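PDB 3FMC: putative succinylglutamate desuccinylase / aspartoacylase from Shewanella amazonensis, which probably hydrolyses ester or related bonds as a zinc-dependent enzyme of the succinylglutamate desuccinylase and aspartoacylase family. Local coordinates for residues Lys179-Pro184 and Ser237-Glu242; Ala191-Ile196 and Leu262-His267. All coordinates share one frame; numbering follows the deposited sequence.

Contact 1: Lys179-Pro184 and Ser237-Glu242; sequences KHLYCP and SALTLE
His180 and Glu242 form a hydrogen-bonded pair where strands 179-184 and 237-242 run antiparallel in the central sheet of a zinc-exopeptidase-like catalytic domain. Two backbone bonds join them, His180 N to Glu242 O at 2.9 Å and Glu242 N to His180 O at 2.8 Å, and a second such pair links Tyr182 with Thr240. The side chain of Glu242 shows how one residue can serve several neighbours. Its CB sits over the centre of the imidazole of His180, a CH-pi contact 3.4 Å from the ring centroid. CG, the next carbon, lies 3.3 Å from His180 NE2 and in plane at the edge of the Tyr182 ring. The chain then bends (chi2 -82°), placing CD 3.9 Å from Tyr182 CE1. Beyond it, OE2 approaches CE1 obliquely, with the carboxylate plane turned 77° from the phenol. His180 ND1 is held by the carbonyl of Cys178, which restrains the imidazole. An alanine at His180 would probably open a gap beside CB and CG of Glu242 and leave the carbonyl of Cys178 without its imidazole partner. On the face of the sheet opposite His180 and Glu242, Leu181 and Leu241 lie side by side, pointing the same way, their CD1 atoms 3.7 Å apart.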
ATOM      1  N   LYS C 179      12.039   9.101  24.064  1.00 13.29           N
ATOM      2  CA  LYS C 179      11.464  10.453  24.087  1.00 14.94           C
ATOM      3  C   LYS C 179      12.593  11.458  23.790  1.00 16.12           C
ATOM      4  O   LYS C 179      13.686  11.414  24.367  1.00 15.65           O
ATOM      5  CB  LYS C 179      10.843  10.760  25.468  1.00 13.36           C
ATOM      6  CG  LYS C 179       9.833   9.761  25.882  1.00 16.19           C
ATOM      7  CD  LYS C 179       9.132  10.149  27.177  1.00 17.67           C
ATOM      8  CE  LYS C 179       8.181   9.085  27.594  1.00 17.11           C
ATOM      9  NZ  LYS C 179       7.498   9.451  28.850  1.00 18.82           N
ATOM     10  N   HIS C 180      12.312  12.355  22.874  1.00 13.26           N
ATOM     11  CA  HIS C 180      13.225  13.385  22.464  1.00 13.15           C
ATOM     12  C   HIS C 180      12.474  14.655  22.094  1.00 14.38           C
ATOM     13  O   HIS C 180      11.259  14.657  21.895  1.00 15.19           O
ATOM     14  CB  HIS C 180      14.255  12.927  21.403  1.00 12.73           C
ATOM     15  CG  HIS C 180      13.669  12.421  20.115  1.00 10.21           C
ATOM     16  ND1 HIS C 180      13.009  11.207  20.020  1.00 14.57           N
ATOM     17  CD2 HIS C 180      13.739  12.913  18.865  1.00 15.43           C
ATOM     18  CE1 HIS C 180      12.674  11.005  18.759  1.00 12.59           C
ATOM     19  NE2 HIS C 180      13.101  12.031  18.042  1.00 15.13           N
ATOM     20  N   LEU C 181      13.215  15.727  22.003  1.00 13.51           N
ATOM     21  CA  LEU C 181      12.657  17.052  21.770  1.00 15.14           C
ATOM     22  C   LEU C 181      13.427  17.839  20.757  1.00 15.05           C
ATOM     23  O   LEU C 181      14.675  17.810  20.753  1.00 16.47           O
ATOM     24  CB  LEU C 181      12.704  17.827  23.076  1.00 17.29           C
ATOM     25  CG  LEU C 181      12.269  19.293  23.202  1.00 15.33           C
ATOM     26  CD1 LEU C 181      10.736  19.494  23.017  1.00 15.67           C
ATOM     27  CD2 LEU C 181      12.716  19.920  24.581  1.00 12.34           C
ATOM     28  N   TYR C 182      12.690  18.487  19.869  1.00 14.61           N
ATOM     29  CA  TYR C 182      13.245  19.487  18.981  1.00 14.49           C
ATOM     30  C   TYR C 182      12.940  20.866  19.610  1.00 16.06           C
ATOM     31  O   TYR C 182      11.762  21.217  19.950  1.00 17.51           O
ATOM     32  CB  TYR C 182      12.712  19.421  17.573  1.00 14.79           C
ATOM     33  CG  TYR C 182      13.091  18.177  16.797  1.00 15.74           C
ATOM     34  CD1 TYR C 182      12.400  16.986  16.947  1.00 17.71           C
ATOM     35  CD2 TYR C 182      14.135  18.212  15.888  1.00 19.57           C
ATOM     36  CE1 TYR C 182      12.745  15.851  16.217  1.00 17.71           C
ATOM     37  CE2 TYR C 182      14.504  17.122  15.212  1.00 15.84           C
ATOM     38  CZ  TYR C 182      13.820  15.938  15.337  1.00 18.21           C
ATOM     39  OH  TYR C 182      14.214  14.858  14.572  1.00 17.44           O
ATOM     40  N   CYS C 183      14.005  21.643  19.730  1.00 15.59           N
ATOM     41  CA  CYS C 183      13.985  22.933  20.410  1.00 16.89           C
ATOM     42  C   CYS C 183      14.841  23.895  19.606  1.00 13.65           C
ATOM     43  O   CYS C 183      15.995  23.570  19.298  1.00 16.28           O
ATOM     44  CB  CYS C 183      14.557  22.774  21.808  1.00 21.47           C
ATOM     45  SG  CYS C 183      14.408  24.297  22.812  1.00 21.52           S
ATOM     46  N   PRO C 184      14.304  25.073  19.258  1.00 14.82           N
ATOM     47  CA  PRO C 184      15.075  26.068  18.518  1.00 18.25           C
ATOM     48  C   PRO C 184      16.186  26.617  19.388  1.00 15.56           C
ATOM     49  O   PRO C 184      16.017  26.734  20.606  1.00 16.33           O
ATOM     50  CB  PRO C 184      14.086  27.183  18.233  1.00 20.98           C
ATOM     51  CG  PRO C 184      12.751  26.687  18.740  1.00 17.37           C
ATOM     52  CD  PRO C 184      12.920  25.494  19.538  1.00 18.15           C
ATOM     53  N   SER C 237       7.217  30.610  20.846  1.00 14.89           N
ATOM     54  CA  SER C 237       7.943  29.415  21.213  1.00 17.33           C
ATOM     55  C   SER C 237       7.271  28.304  20.384  1.00 15.93           C
ATOM     56  O   SER C 237       6.071  28.257  20.319  1.00 19.43           O
ATOM     57  CB  SER C 237       7.826  29.141  22.703  1.00 19.71           C
ATOM     58  OG  SER C 237       8.489  30.177  23.411  1.00 16.67           O
ATOM     59  N   ALA C 238       8.055  27.426  19.769  1.00 13.90           N
ATOM     60  CA  ALA C 238       7.516  26.310  18.965  1.00 14.80           C
ATOM     61  C   ALA C 238       8.472  25.151  19.129  1.00 14.13           C
ATOM     62  O   ALA C 238       9.655  25.214  18.721  1.00 17.33           O
ATOM     63  CB  ALA C 238       7.343  26.686  17.507  1.00 15.23           C
ATOM     64  N   LEU C 239       7.949  24.119  19.770  1.00 15.80           N
ATOM     65  CA  LEU C 239       8.719  22.924  20.141  1.00 17.11           C
ATOM     66  C   LEU C 239       8.002  21.683  19.619  1.00 17.92           C
ATOM     67  O   LEU C 239       6.764  21.651  19.569  1.00 16.43           O
ATOM     68  CB  LEU C 239       8.764  22.864  21.667  1.00 17.90           C
ATOM     69  CG  LEU C 239       9.383  24.143  22.267  1.00 18.31           C
ATOM     70  CD1 LEU C 239       8.617  24.566  23.454  1.00 26.05           C
ATOM     71  CD2 LEU C 239      10.843  23.906  22.555  1.00 23.93           C
ATOM     72  N   THR C 240       8.776  20.643  19.277  1.00 16.33           N
ATOM     73  CA  THR C 240       8.201  19.389  18.797  1.00 15.64           C
ATOM     74  C   THR C 240       8.641  18.301  19.742  1.00 15.90           C
ATOM     75  O   THR C 240       9.817  18.072  19.912  1.00 13.92           O
ATOM     76  CB  THR C 240       8.641  19.114  17.333  1.00 17.22           C
ATOM     77  OG1 THR C 240       8.281  20.242  16.517  1.00 17.85           O
ATOM     78  CG2 THR C 240       8.033  17.841  16.782  1.00 15.32           C
ATOM     79  N   LEU C 241       7.675  17.653  20.360  1.00 12.34           N
ATOM     80  CA  LEU C 241       7.921  16.600  21.300  1.00 14.37           C
ATOM     81  C   LEU C 241       7.700  15.258  20.615  1.00 13.77           C
ATOM     82  O   LEU C 241       6.643  15.026  20.070  1.00 12.50           O
ATOM     83  CB  LEU C 241       6.989  16.764  22.512  1.00 13.24           C
ATOM     84  CG  LEU C 241       7.203  17.973  23.496  1.00 11.71           C
ATOM     85  CD1 LEU C 241       7.048  19.336  22.938  1.00 14.46           C
ATOM     86  CD2 LEU C 241       6.294  17.716  24.761  1.00 15.80           C
ATOM     87  N   GLU C 242       8.734  14.398  20.629  1.00 13.74           N
ATOM     88  CA  GLU C 242       8.718  13.068  19.999  1.00 14.26           C
ATOM     89  C   GLU C 242       8.639  12.104  21.163  1.00 14.85           C
ATOM     90  O   GLU C 242       9.661  11.713  21.763  1.00 17.24           O
ATOM     91  CB  GLU C 242      10.001  12.849  19.178  1.00 16.66           C
ATOM     92  CG  GLU C 242      10.326  13.898  18.109  1.00 19.74           C
ATOM     93  CD  GLU C 242       9.568  13.691  16.781  1.00 26.64           C
ATOM     94  OE1 GLU C 242       9.270  12.540  16.436  1.00 31.54           O
ATOM     95  OE2 GLU C 242       9.310  14.700  16.105  1.00 34.11           O
TER
HETATM   96  O   HOH W   1      11.279  13.920  13.443  1.00 44.25           O

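Contact 2: Ala191-Ile196 and Leu262-His267; sequences AQYFSI and LAYLSH
Tyr193 swings CG anti to its own carbonyl carbon (chi1 -57°), while His267 sets CG anti to its backbone N (chi1 160°), and the two rings meet face to face. Their centroids are 3.6 Å apart and their planes only 8° from parallel. His267 CG lies over the centre of the phenol, and in return Tyr193 CZ lies over the centre of the imidazole, at 3.3 Å from His267 ND1. His267 CB extends the cover as a CH-pi contact on the same phenol, 3.9 Å from its centroid. One residue further on, Phe194 illustrates a different way of using a ring. It is nearly parallel to Tyr264, yet slid so far along that the two barely overlap. Phe194 CZ instead touches Tyr264 CG at 3.5 Å, and Tyr264 CB rests over the phenylalanine face toward its rim. Between the two aromatic pairs side chain meets backbone: Tyr193 CB is 3.8 Å from Tyr264 CA, and Tyr193 O is 3.3 Å from Ala263 CB. Glu187 and Arg268 hold the hydroxyl of Tyr264, while Phe194 reaches inward to Leu169, Leu239 and Leu241 of the sheet. The arrangement is that of an alpha/beta fold in which a connecting loop between two strands, 176-184 and 198-202, packs its aromatic residues against the last turns of helix 251-267 beside the sheet.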
ATOM      1  N   ALA C 191      14.143  23.108  27.230  1.00 17.54           N
ATOM      2  CA  ALA C 191      14.426  21.706  27.491  1.00 17.57           C
ATOM      3  C   ALA C 191      14.532  21.385  28.973  1.00 17.02           C
ATOM      4  O   ALA C 191      14.225  20.290  29.375  1.00 20.46           O
ATOM      5  CB  ALA C 191      15.712  21.263  26.726  1.00 15.87           C
ATOM      6  N   GLN C 192      14.920  22.369  29.778  1.00 16.86           N
ATOM      7  CA  GLN C 192      15.055  22.191  31.228  1.00 19.69           C
ATOM      8  C   GLN C 192      13.725  21.941  31.938  1.00 23.37           C
ATOM      9  O   GLN C 192      13.743  21.433  33.048  1.00 24.64           O
ATOM     10  CB  GLN C 192      15.750  23.406  31.873  1.00 20.64           C
ATOM     11  CG  GLN C 192      17.154  23.686  31.376  1.00 23.89           C
ATOM     12  CD  GLN C 192      18.136  22.566  31.692  1.00 26.88           C
ATOM     13  OE1 GLN C 192      18.158  22.029  32.795  1.00 30.21           O
ATOM     14  NE2 GLN C 192      18.964  22.218  30.716  1.00 32.70           N
ATOM     15  N   TYR C 193      12.590  22.232  31.288  1.00 20.26           N
ATOM     16  CA  TYR C 193      11.255  22.118  31.925  1.00 21.62           C
ATOM     17  C   TYR C 193      10.500  20.864  31.583  1.00 23.09           C
ATOM     18  O   TYR C 193       9.746  20.326  32.416  1.00 22.87           O
ATOM     19  CB  TYR C 193      10.445  23.394  31.639  1.00 21.92           C
ATOM     20  CG  TYR C 193      11.178  24.601  32.136  1.00 18.65           C
ATOM     21  CD1 TYR C 193      11.179  24.945  33.499  1.00 27.28           C
ATOM     22  CD2 TYR C 193      11.938  25.360  31.289  1.00 19.35           C
ATOM     23  CE1 TYR C 193      11.914  26.019  33.965  1.00 23.04           C
ATOM     24  CE2 TYR C 193      12.661  26.441  31.745  1.00 23.92           C
ATOM     25  CZ  TYR C 193      12.644  26.771  33.082  1.00 32.41           C
ATOM     26  OH  TYR C 193      13.391  27.872  33.477  1.00 28.74           O
ATOM     27  N   PHE C 194      10.683  20.362  30.358  1.00 20.96           N
ATOM     28  CA  PHE C 194      10.044  19.119  29.963  1.00 20.17           C
ATOM     29  C   PHE C 194      10.778  17.912  30.600  1.00 20.00           C
ATOM     30  O   PHE C 194      11.870  18.079  31.146  1.00 20.57           O
ATOM     31  CB  PHE C 194      10.006  18.991  28.426  1.00 20.97           C
ATOM     32  CG  PHE C 194       9.208  20.081  27.747  1.00 16.45           C
ATOM     33  CD1 PHE C 194       7.837  19.952  27.568  1.00 17.61           C
ATOM     34  CD2 PHE C 194       9.820  21.226  27.291  1.00 20.45           C
ATOM     35  CE1 PHE C 194       7.108  20.964  26.954  1.00 14.20           C
ATOM     36  CE2 PHE C 194       9.091  22.228  26.654  1.00 20.01           C
ATOM     37  CZ  PHE C 194       7.746  22.083  26.481  1.00 18.55           C
ATOM     38  N   SER C 195      10.133  16.752  30.556  1.00 18.88           N
ATOM     39  CA  SER C 195      10.656  15.475  31.067  1.00 24.14           C
ATOM     40  C   SER C 195      11.191  14.622  29.887  1.00 22.40           C
ATOM     41  O   SER C 195      10.774  13.470  29.663  1.00 21.15           O
ATOM     42  CB  SER C 195       9.540  14.742  31.800  1.00 24.36           C
ATOM     43  OG  SER C 195       9.082  15.554  32.880  1.00 27.90           O
ATOM     44  N   ILE C 196      12.132  15.230  29.167  1.00 20.42           N
ATOM     45  CA  ILE C 196      12.690  14.637  27.957  1.00 17.32           C
ATOM     46  C   ILE C 196      14.223  14.619  28.041  1.00 13.26           C
ATOM     47  O   ILE C 196      14.872  15.676  28.054  1.00 17.42           O
ATOM     48  CB  ILE C 196      12.179  15.403  26.724  1.00 14.52           C
ATOM     49  CG1 ILE C 196      10.627  15.333  26.689  1.00 17.85           C
ATOM     50  CG2 ILE C 196      12.776  14.766  25.440  1.00 17.13           C
ATOM     51  CD1 ILE C 196       9.908  16.126  25.595  1.00 18.19           C
ATOM     52  N   LEU C 262       3.185  20.471  31.761  1.00 16.69           N
ATOM     53  CA  LEU C 262       2.712  21.381  32.839  1.00 16.87           C
ATOM     54  C   LEU C 262       3.845  22.177  33.468  1.00 16.00           C
ATOM     55  O   LEU C 262       3.659  23.363  33.782  1.00 18.07           O
ATOM     56  CB  LEU C 262       1.935  20.627  33.901  1.00 16.80           C
ATOM     57  CG  LEU C 262       0.489  20.202  33.687  1.00 28.55           C
ATOM     58  CD1 LEU C 262       0.088  19.333  34.912  1.00 24.12           C
ATOM     59  CD2 LEU C 262      -0.395  21.420  33.550  1.00 26.00           C
ATOM     60  N   ALA C 263       5.001  21.549  33.697  1.00 16.10           N
ATOM     61  CA  ALA C 263       6.164  22.300  34.239  1.00 15.70           C
ATOM     62  C   ALA C 263       6.529  23.488  33.315  1.00 16.45           C
ATOM     63  O   ALA C 263       6.846  24.589  33.780  1.00 18.08           O
ATOM     64  CB  ALA C 263       7.371  21.376  34.457  1.00 16.30           C
ATOM     65  N   TYR C 264       6.520  23.279  31.977  1.00 16.32           N
ATOM     66  CA  TYR C 264       6.798  24.335  31.039  1.00 15.64           C
ATOM     67  C   TYR C 264       5.728  25.420  31.127  1.00 13.52           C
ATOM     68  O   TYR C 264       6.031  26.593  31.131  1.00 15.36           O
ATOM     69  CB  TYR C 264       6.913  23.808  29.585  1.00 15.37           C
ATOM     70  CG  TYR C 264       7.295  24.877  28.608  1.00 15.84           C
ATOM     71  CD1 TYR C 264       8.568  25.408  28.592  1.00 14.27           C
ATOM     72  CD2 TYR C 264       6.377  25.362  27.669  1.00 18.49           C
ATOM     73  CE1 TYR C 264       8.920  26.402  27.732  1.00 16.78           C
ATOM     74  CE2 TYR C 264       6.737  26.361  26.788  1.00 16.07           C
ATOM     75  CZ  TYR C 264       8.013  26.866  26.801  1.00 14.48           C
ATOM     76  OH  TYR C 264       8.410  27.868  25.928  1.00 17.69           O
ATOM     77  N   LEU C 265       4.473  25.000  31.202  1.00 15.42           N
ATOM     78  CA  LEU C 265       3.349  25.956  31.287  1.00 15.45           C
ATOM     79  C   LEU C 265       3.435  26.800  32.583  1.00 17.42           C
ATOM     80  O   LEU C 265       3.154  27.990  32.552  1.00 17.54           O
ATOM     81  CB  LEU C 265       2.034  25.184  31.200  1.00 16.59           C
ATOM     82  CG  LEU C 265       1.761  24.435  29.883  1.00 16.90           C
ATOM     83  CD1 LEU C 265       0.342  23.866  29.848  1.00 20.56           C
ATOM     84  CD2 LEU C 265       2.056  25.324  28.703  1.00 17.11           C
ATOM     85  N   SER C 266       3.797  26.177  33.703  1.00 17.68           N
ATOM     86  CA  SER C 266       4.012  26.929  34.969  1.00 18.66           C
ATOM     87  C   SER C 266       5.161  27.936  34.774  1.00 17.25           C
ATOM     88  O   SER C 266       5.044  29.130  35.062  1.00 17.90           O
ATOM     89  CB  SER C 266       4.287  25.947  36.116  1.00 19.69           C
ATOM     90  OG  SER C 266       4.626  26.631  37.298  1.00 21.27           O
ATOM     91  N   HIS C 267       6.289  27.445  34.260  1.00 18.27           N
ATOM     92  CA  HIS C 267       7.415  28.310  33.906  1.00 17.72           C
ATOM     93  C   HIS C 267       7.040  29.539  33.074  1.00 17.34           C
ATOM     94  O   HIS C 267       7.516  30.651  33.331  1.00 16.09           O
ATOM     95  CB  HIS C 267       8.540  27.464  33.263  1.00 21.12           C
ATOM     96  CG  HIS C 267       9.511  28.253  32.442  1.00 17.93           C
ATOM     97  ND1 HIS C 267      10.369  29.188  32.977  1.00 21.67           N
ATOM     98  CD2 HIS C 267       9.811  28.179  31.123  1.00 21.96           C
ATOM     99  CE1 HIS C 267      11.107  29.702  32.011  1.00 21.58           C
ATOM    100  NE2 HIS C 267      10.794  29.096  30.872  1.00 21.20           N
TER

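Contacts 1 and 2 have centres 11 Å apart and interlock along the chain: strand 179-184, then loop 191-196, then strand 237-242, then helical segment 262-267. The loop thus follows the first strand of contact 1 and leads into strand 198-202, which pairs in parallel with that strand, while helix 251-267 comes next after strand 237-243. The contacts also touch directly, with Ile196 CG2 3.3 Å from His180 CA. Contact 2, about 16 Å from the centre of the chain, packs loop and helix beside the strands; contact 1 lies nearer that centre, where Glu242 touches His172 of a possible, unconfirmed metal site, consistent with a zinc enzyme of this family.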